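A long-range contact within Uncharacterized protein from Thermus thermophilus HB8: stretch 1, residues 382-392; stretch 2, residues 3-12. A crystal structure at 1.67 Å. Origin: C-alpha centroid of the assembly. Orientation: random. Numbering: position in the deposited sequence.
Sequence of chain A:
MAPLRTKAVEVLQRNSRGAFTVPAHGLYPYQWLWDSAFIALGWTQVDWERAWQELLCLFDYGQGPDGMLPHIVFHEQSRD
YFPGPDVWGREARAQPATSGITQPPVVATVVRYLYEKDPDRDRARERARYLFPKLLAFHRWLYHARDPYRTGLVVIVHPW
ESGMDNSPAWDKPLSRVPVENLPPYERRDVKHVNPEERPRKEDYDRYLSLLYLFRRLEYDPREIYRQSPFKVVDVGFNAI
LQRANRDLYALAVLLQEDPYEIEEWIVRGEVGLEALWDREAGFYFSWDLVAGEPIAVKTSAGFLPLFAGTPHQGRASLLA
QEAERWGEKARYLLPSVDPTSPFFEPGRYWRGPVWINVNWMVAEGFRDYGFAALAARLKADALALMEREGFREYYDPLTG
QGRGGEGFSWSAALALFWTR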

ATOM      1  N   ALA A 382       9.720  19.425  22.336  1.00 10.85           N
ATOM      2  CA  ALA A 382       9.293  20.697  21.737  1.00 10.73           C
ATOM      3  C   ALA A 382       8.738  21.668  22.781  1.00 10.89           C
ATOM      4  O   ALA A 382       9.120  22.842  22.815  1.00 11.64           O
ATOM      5  CB  ALA A 382       8.266  20.456  20.650  1.00 11.08           C
ATOM      6  N   LEU A 383       7.859  21.172  23.642  1.00 10.95           N
ATOM      7  CA  LEU A 383       7.229  22.027  24.654  1.00 11.83           C
ATOM      8  C   LEU A 383       8.225  22.494  25.727  1.00 12.04           C
ATOM      9  O   LEU A 383       8.198  23.657  26.127  1.00 12.43           O
ATOM     10  CB  LEU A 383       6.009  21.348  25.270  1.00 12.24           C
ATOM     11  CG  LEU A 383       4.873  21.037  24.290  1.00 12.36           C
ATOM     12  CD1 LEU A 383       3.687  20.499  25.048  1.00 12.83           C
ATOM     13  CD2 LEU A 383       4.439  22.243  23.466  1.00 13.15           C
ATOM     14  N   ALA A 384       9.128  21.605  26.141  1.00 12.73           N
ATOM     15  CA  ALA A 384      10.196  21.955  27.094  1.00 12.48           C
ATOM     16  C   ALA A 384      11.090  23.074  26.551  1.00 12.54           C
ATOM     17  O   ALA A 384      11.431  24.034  27.263  1.00 11.97           O
ATOM     18  CB  ALA A 384      11.028  20.730  27.434  1.00 12.64           C
ATOM     19  N   LEU A 385      11.462  22.958  25.283  1.00 12.13           N
ATOM     20  CA  LEU A 385      12.304  23.971  24.641  1.00 12.60           C
ATOM     21  C   LEU A 385      11.623  25.346  24.661  1.00 12.75           C
ATOM     22  O   LEU A 385      12.245  26.375  24.982  1.00 12.84           O
ATOM     23  CB  LEU A 385      12.599  23.539  23.209  1.00 12.71           C
ATOM     24  CG  LEU A 385      13.601  22.387  23.059  1.00 12.82           C
ATOM     25  CD1 LEU A 385      13.636  21.888  21.613  1.00 12.91           C
ATOM     26  CD2 LEU A 385      14.986  22.834  23.493  1.00 13.19           C
ATOM     27  N   MET A 386      10.337  25.366  24.319  1.00 12.50           N
ATOM     28  CA  MET A 386       9.584  26.624  24.256  1.00 12.83           C
ATOM     29  C   MET A 386       9.308  27.186  25.650  1.00 14.29           C
ATOM     30  O   MET A 386       9.344  28.405  25.835  1.00 14.20           O
ATOM     31  CB  MET A 386       8.304  26.424  23.453  1.00 12.71           C
ATOM     32  CG  MET A 386       8.620  26.102  21.998  1.00 12.16           C
ATOM     33  SD  MET A 386       7.218  26.130  20.883  1.00 11.93           S
ATOM     34  CE  MET A 386       6.451  24.550  21.210  1.00 12.09           C
ATOM     35  N   GLU A 387       9.072  26.311  26.626  1.00 15.45           N
ATOM     36  CA  GLU A 387       8.890  26.768  28.012  1.00 17.89           C
ATOM     37  C   GLU A 387      10.133  27.467  28.545  1.00 18.25           C
ATOM     38  O   GLU A 387      10.032  28.480  29.224  1.00 19.55           O
ATOM     39  CB  GLU A 387       8.601  25.598  28.926  1.00 19.14           C
ATOM     40  CG  GLU A 387       7.188  25.106  28.870  1.00 21.17           C
ATOM     41  CD  GLU A 387       7.075  23.716  29.451  1.00 22.70           C
ATOM     42  OE1 GLU A 387       8.086  23.152  29.951  1.00 26.27           O
ATOM     43  OE2 GLU A 387       5.982  23.167  29.390  1.00 24.26           O
ATOM     44  N   ARG A 388      11.305  26.918  28.262  1.00 18.18           N
ATOM     45  CA  ARG A 388      12.545  27.436  28.837  1.00 20.72           C
ATOM     46  C   ARG A 388      13.134  28.600  28.050  1.00 19.70           C
ATOM     47  O   ARG A 388      13.702  29.509  28.644  1.00 18.97           O
ATOM     48  CB  ARG A 388      13.604  26.345  28.964  1.00 24.93           C
ATOM     49  CG  ARG A 388      14.830  26.793  29.762  1.00 30.88           C
ATOM     50  CD  ARG A 388      15.861  25.684  29.921  1.00 35.50           C
ATOM     51  NE  ARG A 388      15.364  24.532  30.682  1.00 40.44           N
ATOM     52  CZ  ARG A 388      15.235  24.478  32.014  1.00 44.01           C
ATOM     53  NH1 ARG A 388      15.537  25.526  32.781  1.00 45.63           N
ATOM     54  NH2 ARG A 388      14.783  23.367  32.588  1.00 44.11           N
ATOM     55  N   GLU A 389      12.987  28.580  26.726  1.00 16.99           N
ATOM     56  CA  GLU A 389      13.680  29.536  25.874  1.00 16.91           C
ATOM     57  C   GLU A 389      12.747  30.448  25.084  1.00 15.62           C
ATOM     58  O   GLU A 389      13.216  31.279  24.306  1.00 16.19           O
ATOM     59  CB  GLU A 389      14.637  28.790  24.935  1.00 17.79           C
ATOM     60  CG  GLU A 389      15.847  28.220  25.651  1.00 19.36           C
ATOM     61  CD  GLU A 389      16.893  29.275  25.947  1.00 20.45           C
ATOM     62  OE1 GLU A 389      17.319  29.999  25.025  1.00 20.79           O
ATOM     63  OE2 GLU A 389      17.314  29.382  27.123  1.00 26.35           O
ATOM     64  N   GLY A 390      11.448  30.308  25.288  1.00 14.04           N
ATOM     65  CA  GLY A 390      10.477  31.056  24.524  1.00 13.97           C
ATOM     66  C   GLY A 390      10.361  30.535  23.106  1.00 13.39           C
ATOM     67  O   GLY A 390      10.809  29.423  22.800  1.00 14.26           O
ATOM     68  N   PHE A 391       9.731  31.343  22.267  1.00 12.73           N
ATOM     69  CA  PHE A 391       9.333  30.941  20.914  1.00 12.29           C
ATOM     70  C   PHE A 391      10.376  31.410  19.932  1.00 12.17           C
ATOM     71  O   PHE A 391      10.374  32.555  19.507  1.00 12.42           O
ATOM     72  CB  PHE A 391       7.951  31.491  20.617  1.00 12.20           C
ATOM     73  CG  PHE A 391       6.913  31.016  21.604  1.00 12.52           C
ATOM     74  CD1 PHE A 391       6.498  29.699  21.602  1.00 12.59           C
ATOM     75  CD2 PHE A 391       6.405  31.870  22.577  1.00 12.97           C
ATOM     76  CE1 PHE A 391       5.572  29.238  22.522  1.00 12.46           C
ATOM     77  CE2 PHE A 391       5.475  31.420  23.503  1.00 13.19           C
ATOM     78  CZ  PHE A 391       5.052  30.109  23.474  1.00 12.92           C
ATOM     79  N   ARG A 392      11.270  30.491  19.600  1.00 12.29           N
ATOM     80  CA  ARG A 392      12.417  30.757  18.755  1.00 12.38           C
ATOM     81  C   ARG A 392      12.295  29.916  17.499  1.00 11.85           C
ATOM     82  O   ARG A 392      11.528  28.934  17.445  1.00 11.84           O
ATOM     83  CB  ARG A 392      13.716  30.397  19.471  1.00 13.32           C
ATOM     84  CG  ARG A 392      13.959  31.218  20.742  1.00 13.84           C
ATOM     85  CD  ARG A 392      14.141  32.701  20.470  1.00 14.09           C
ATOM     86  NE  ARG A 392      15.259  32.992  19.564  1.00 14.93           N
ATOM     87  CZ  ARG A 392      16.528  33.137  19.928  1.00 15.35           C
ATOM     88  NH1 ARG A 392      16.890  33.007  21.198  1.00 15.14           N
ATOM     89  NH2 ARG A 392      17.456  33.387  19.011  1.00 16.18           N
TER
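Stretch 2 (3-12) PLRTKAVEVL

The most unusual feature of this contact is how much of it rests on a residue that lies beyond the helix of stretch 1. Two helices meet here, yet their axes come no closer than 11.0 Å, and Phe-391, the second residue after that helix ends, has the largest covered area (107 Å²), with Leu-4 close behind (98 Å²). No hydrogen bond or salt bridge links the two stretches, so the 318 Å² buried between them, both sides summed, is a matter of shape and apolar packing.

Stretch 1 is helical from Ala-382 to Glu-389, the last turns of a helix that begins earlier in the chain. Gly-390 is the first residue to leave helical phi/psi: its phi of 73° is positive, a value that by itself favours glycine, and the bond from Gly-390 N to Met-386 O, at 2.9 Å, is weak. After this turn Phe-391 is extended, with phi/psi of -97/97, and its CA-to-CB bond points toward stretch 2. Stretch 2 is a helix from Leu-4 to Leu-12 that runs on later in the chain. Its N-to-C direction makes an angle of 75° with that of the first helix, so the two cross steeply rather than lying alongside one another. The backbones are nearest at two places: Glu-387 CA lies 6.4 Å from Leu-4 CA, and Phe-391 CA lies 7.5 Å from Ala-8 CA.

The face that stretch 2 offers follows the helical repeat: Leu-4, Lys-7, Ala-8 and Val-11 all touch Phe-391. With chi1 at -58° (m), the ring reaches the backbone as well as the side chains. Phe-391 CZ lies 3.5 Å from Leu-4 O, which sits at the ring edge, near its plane; that oxygen already accepts the helical hydrogen bond from Ala-8 N at 2.9 Å. Phe-391 CE2 is 3.5 Å from Ala-8 N. The small side chain of Ala-8 accompanies this close approach, its CB 3.7 Å from Phe-391 CZ, while Val-11 CG2 packs 3.7 Å from Phe-391 CD2.

Leu-4 is the second anchor and the one residue of stretch 2 that also touches the helix of stretch 1. Its CA-to-CB bond points sideways, but chi angles of -176° (t) and 75° (p) bring the end of the side chain nearer. Leu-4 CD1 is 3.6 Å from Phe-391 CZ and 4.1 Å from Met-386 CB, and Leu-4 CD2 meets Leu-383 CD2 at 4.2 Å. Glu-387 touches the CD1 methyl, with its N 4.3 Å and its CG 4.4 Å from Leu-4 CD1.

Lys-7 shows how a charged residue can border such a patch. Its CB lies 3.9 Å from Phe-391 CE2, but the end of the side chain leads away, and Lys-7 NZ forms a salt bridge with Glu-10 OE1 at 3.2 Å, within its own helix. The rule to read here is economical: Gly-390 leaves the helical conformation, Phe-391 follows it and lays its ring on the second helix, and Leu-4 reaches back to the first.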

ATOM      1  N   PRO A   3       2.106  31.889  31.316  1.00 21.97           N
ATOM      2  CA  PRO A   3       2.078  30.497  30.877  1.00 19.52           C
ATOM      3  C   PRO A   3       2.204  30.365  29.367  1.00 17.86           C
ATOM      4  O   PRO A   3       1.915  31.316  28.635  1.00 17.16           O
ATOM      5  CB  PRO A   3       0.704  30.020  31.328  1.00 21.02           C
ATOM      6  CG  PRO A   3       0.382  30.886  32.501  1.00 22.35           C
ATOM      7  CD  PRO A   3       0.919  32.224  32.116  1.00 22.18           C
ATOM      8  N   LEU A   4       2.582  29.171  28.928  1.00 16.47           N
ATOM      9  CA  LEU A   4       2.905  28.909  27.537  1.00 15.43           C
ATOM     10  C   LEU A   4       1.856  29.402  26.538  1.00 14.33           C
ATOM     11  O   LEU A   4       2.187  30.068  25.545  1.00 13.65           O
ATOM     12  CB  LEU A   4       3.114  27.408  27.359  1.00 16.38           C
ATOM     13  CG  LEU A   4       3.552  26.945  25.966  1.00 17.47           C
ATOM     14  CD1 LEU A   4       5.009  27.270  25.741  1.00 18.15           C
ATOM     15  CD2 LEU A   4       3.278  25.457  25.825  1.00 18.51           C
ATOM     16  N   ARG A   5       0.595  29.051  26.755  1.00 13.63           N
ATOM     17  CA  ARG A   5      -0.439  29.345  25.739  1.00 13.30           C
ATOM     18  C   ARG A   5      -0.706  30.842  25.669  1.00 14.15           C
ATOM     19  O   ARG A   5      -0.905  31.405  24.589  1.00 13.25           O
ATOM     20  CB  ARG A   5      -1.725  28.575  26.029  1.00 13.55           C
ATOM     21  CG  ARG A   5      -1.621  27.071  25.803  1.00 13.32           C
ATOM     22  CD  ARG A   5      -2.904  26.336  26.166  1.00 13.40           C
ATOM     23  NE  ARG A   5      -4.047  26.757  25.362  1.00 14.12           N
ATOM     24  CZ  ARG A   5      -4.344  26.275  24.160  1.00 13.74           C
ATOM     25  NH1 ARG A   5      -3.604  25.339  23.600  1.00 13.74           N
ATOM     26  NH2 ARG A   5      -5.409  26.742  23.520  1.00 14.01           N
ATOM     27  N   THR A   6      -0.699  31.490  26.826  1.00 14.65           N
ATOM     28  CA  THR A   6      -0.916  32.932  26.887  1.00 15.45           C
ATOM     29  C   THR A   6       0.190  33.679  26.151  1.00 15.03           C
ATOM     30  O   THR A   6      -0.064  34.574  25.342  1.00 14.97           O
ATOM     31  CB  THR A   6      -0.984  33.389  28.361  1.00 17.08           C
ATOM     32  OG1 THR A   6      -2.118  32.767  28.966  1.00 18.80           O
ATOM     33  CG2 THR A   6      -1.139  34.910  28.452  1.00 18.01           C
ATOM     34  N   LYS A   7       1.426  33.282  26.412  1.00 14.83           N
ATOM     35  CA  LYS A   7       2.567  33.881  25.733  1.00 15.13           C
ATOM     36  C   LYS A   7       2.553  33.590  24.231  1.00 13.44           C
ATOM     37  O   LYS A   7       2.948  34.454  23.441  1.00 13.10           O
ATOM     38  CB  LYS A   7       3.862  33.412  26.376  1.00 17.30           C
ATOM     39  CG  LYS A   7       3.984  33.841  27.846  1.00 20.70           C
ATOM     40  CD  LYS A   7       4.131  35.347  28.039  1.00 24.09           C
ATOM     41  CE  LYS A   7       5.373  35.916  27.365  1.00 26.70           C
ATOM     42  NZ  LYS A   7       5.556  37.375  27.649  1.00 30.40           N
ATOM     43  N   ALA A   8       2.107  32.393  23.839  1.00 12.29           N
ATOM     44  CA  ALA A   8       2.019  32.048  22.401  1.00 12.09           C
ATOM     45  C   ALA A   8       1.020  32.933  21.660  1.00 12.00           C
ATOM     46  O   ALA A   8       1.267  33.361  20.522  1.00 12.12           O
ATOM     47  CB  ALA A   8       1.647  30.584  22.218  1.00 12.33           C
ATOM     48  N   VAL A   9      -0.130  33.185  22.282  1.00 12.21           N
ATOM     49  CA  VAL A   9      -1.129  34.053  21.694  1.00 12.50           C
ATOM     50  C   VAL A   9      -0.559  35.465  21.520  1.00 12.83           C
ATOM     51  O   VAL A   9      -0.789  36.092  20.490  1.00 13.30           O
ATOM     52  CB  VAL A   9      -2.444  34.093  22.517  1.00 12.70           C
ATOM     53  CG1 VAL A   9      -3.372  35.185  22.023  1.00 13.49           C
ATOM     54  CG2 VAL A   9      -3.154  32.749  22.473  1.00 12.91           C
ATOM     55  N   GLU A  10       0.194  35.950  22.505  1.00 13.68           N
ATOM     56  CA  GLU A  10       0.838  37.257  22.407  1.00 14.81           C
ATOM     57  C   GLU A  10       1.758  37.340  21.180  1.00 13.99           C
ATOM     58  O   GLU A  10       1.736  38.341  20.444  1.00 13.63           O
ATOM     59  CB  GLU A  10       1.613  37.563  23.694  1.00 17.65           C
ATOM     60  CG  GLU A  10       2.354  38.881  23.668  1.00 21.26           C
ATOM     61  CD  GLU A  10       3.314  39.040  24.831  1.00 25.27           C
ATOM     62  OE1 GLU A  10       3.117  38.376  25.890  1.00 27.49           O
ATOM     63  OE2 GLU A  10       4.272  39.844  24.664  1.00 30.34           O
ATOM     64  N   VAL A  11       2.538  36.288  20.941  1.00 13.36           N
ATOM     65  CA  VAL A  11       3.439  36.260  19.778  1.00 12.96           C
ATOM     66  C   VAL A  11       2.649  36.342  18.481  1.00 12.59           C
ATOM     67  O   VAL A  11       2.995  37.124  17.584  1.00 12.09           O
ATOM     68  CB  VAL A  11       4.349  35.007  19.776  1.00 13.42           C
ATOM     69  CG1 VAL A  11       5.107  34.884  18.450  1.00 13.66           C
ATOM     70  CG2 VAL A  11       5.300  35.046  20.963  1.00 14.13           C
ATOM     71  N   LEU A  12       1.592  35.539  18.361  1.00 12.19           N
ATOM     72  CA  LEU A  12       0.797  35.549  17.126  1.00 12.30           C
ATOM     73  C   LEU A  12       0.144  36.903  16.904  1.00 12.18           C
ATOM     74  O   LEU A  12       0.160  37.425  15.792  1.00 11.70           O
ATOM     75  CB  LEU A  12      -0.246  34.446  17.121  1.00 12.17           C
ATOM     76  CG  LEU A  12       0.286  33.011  17.056  1.00 12.42           C
ATOM     77  CD1 LEU A  12      -0.857  32.027  16.901  1.00 12.62           C
ATOM     78  CD2 LEU A  12       1.308  32.845  15.929  1.00 12.81           C
TER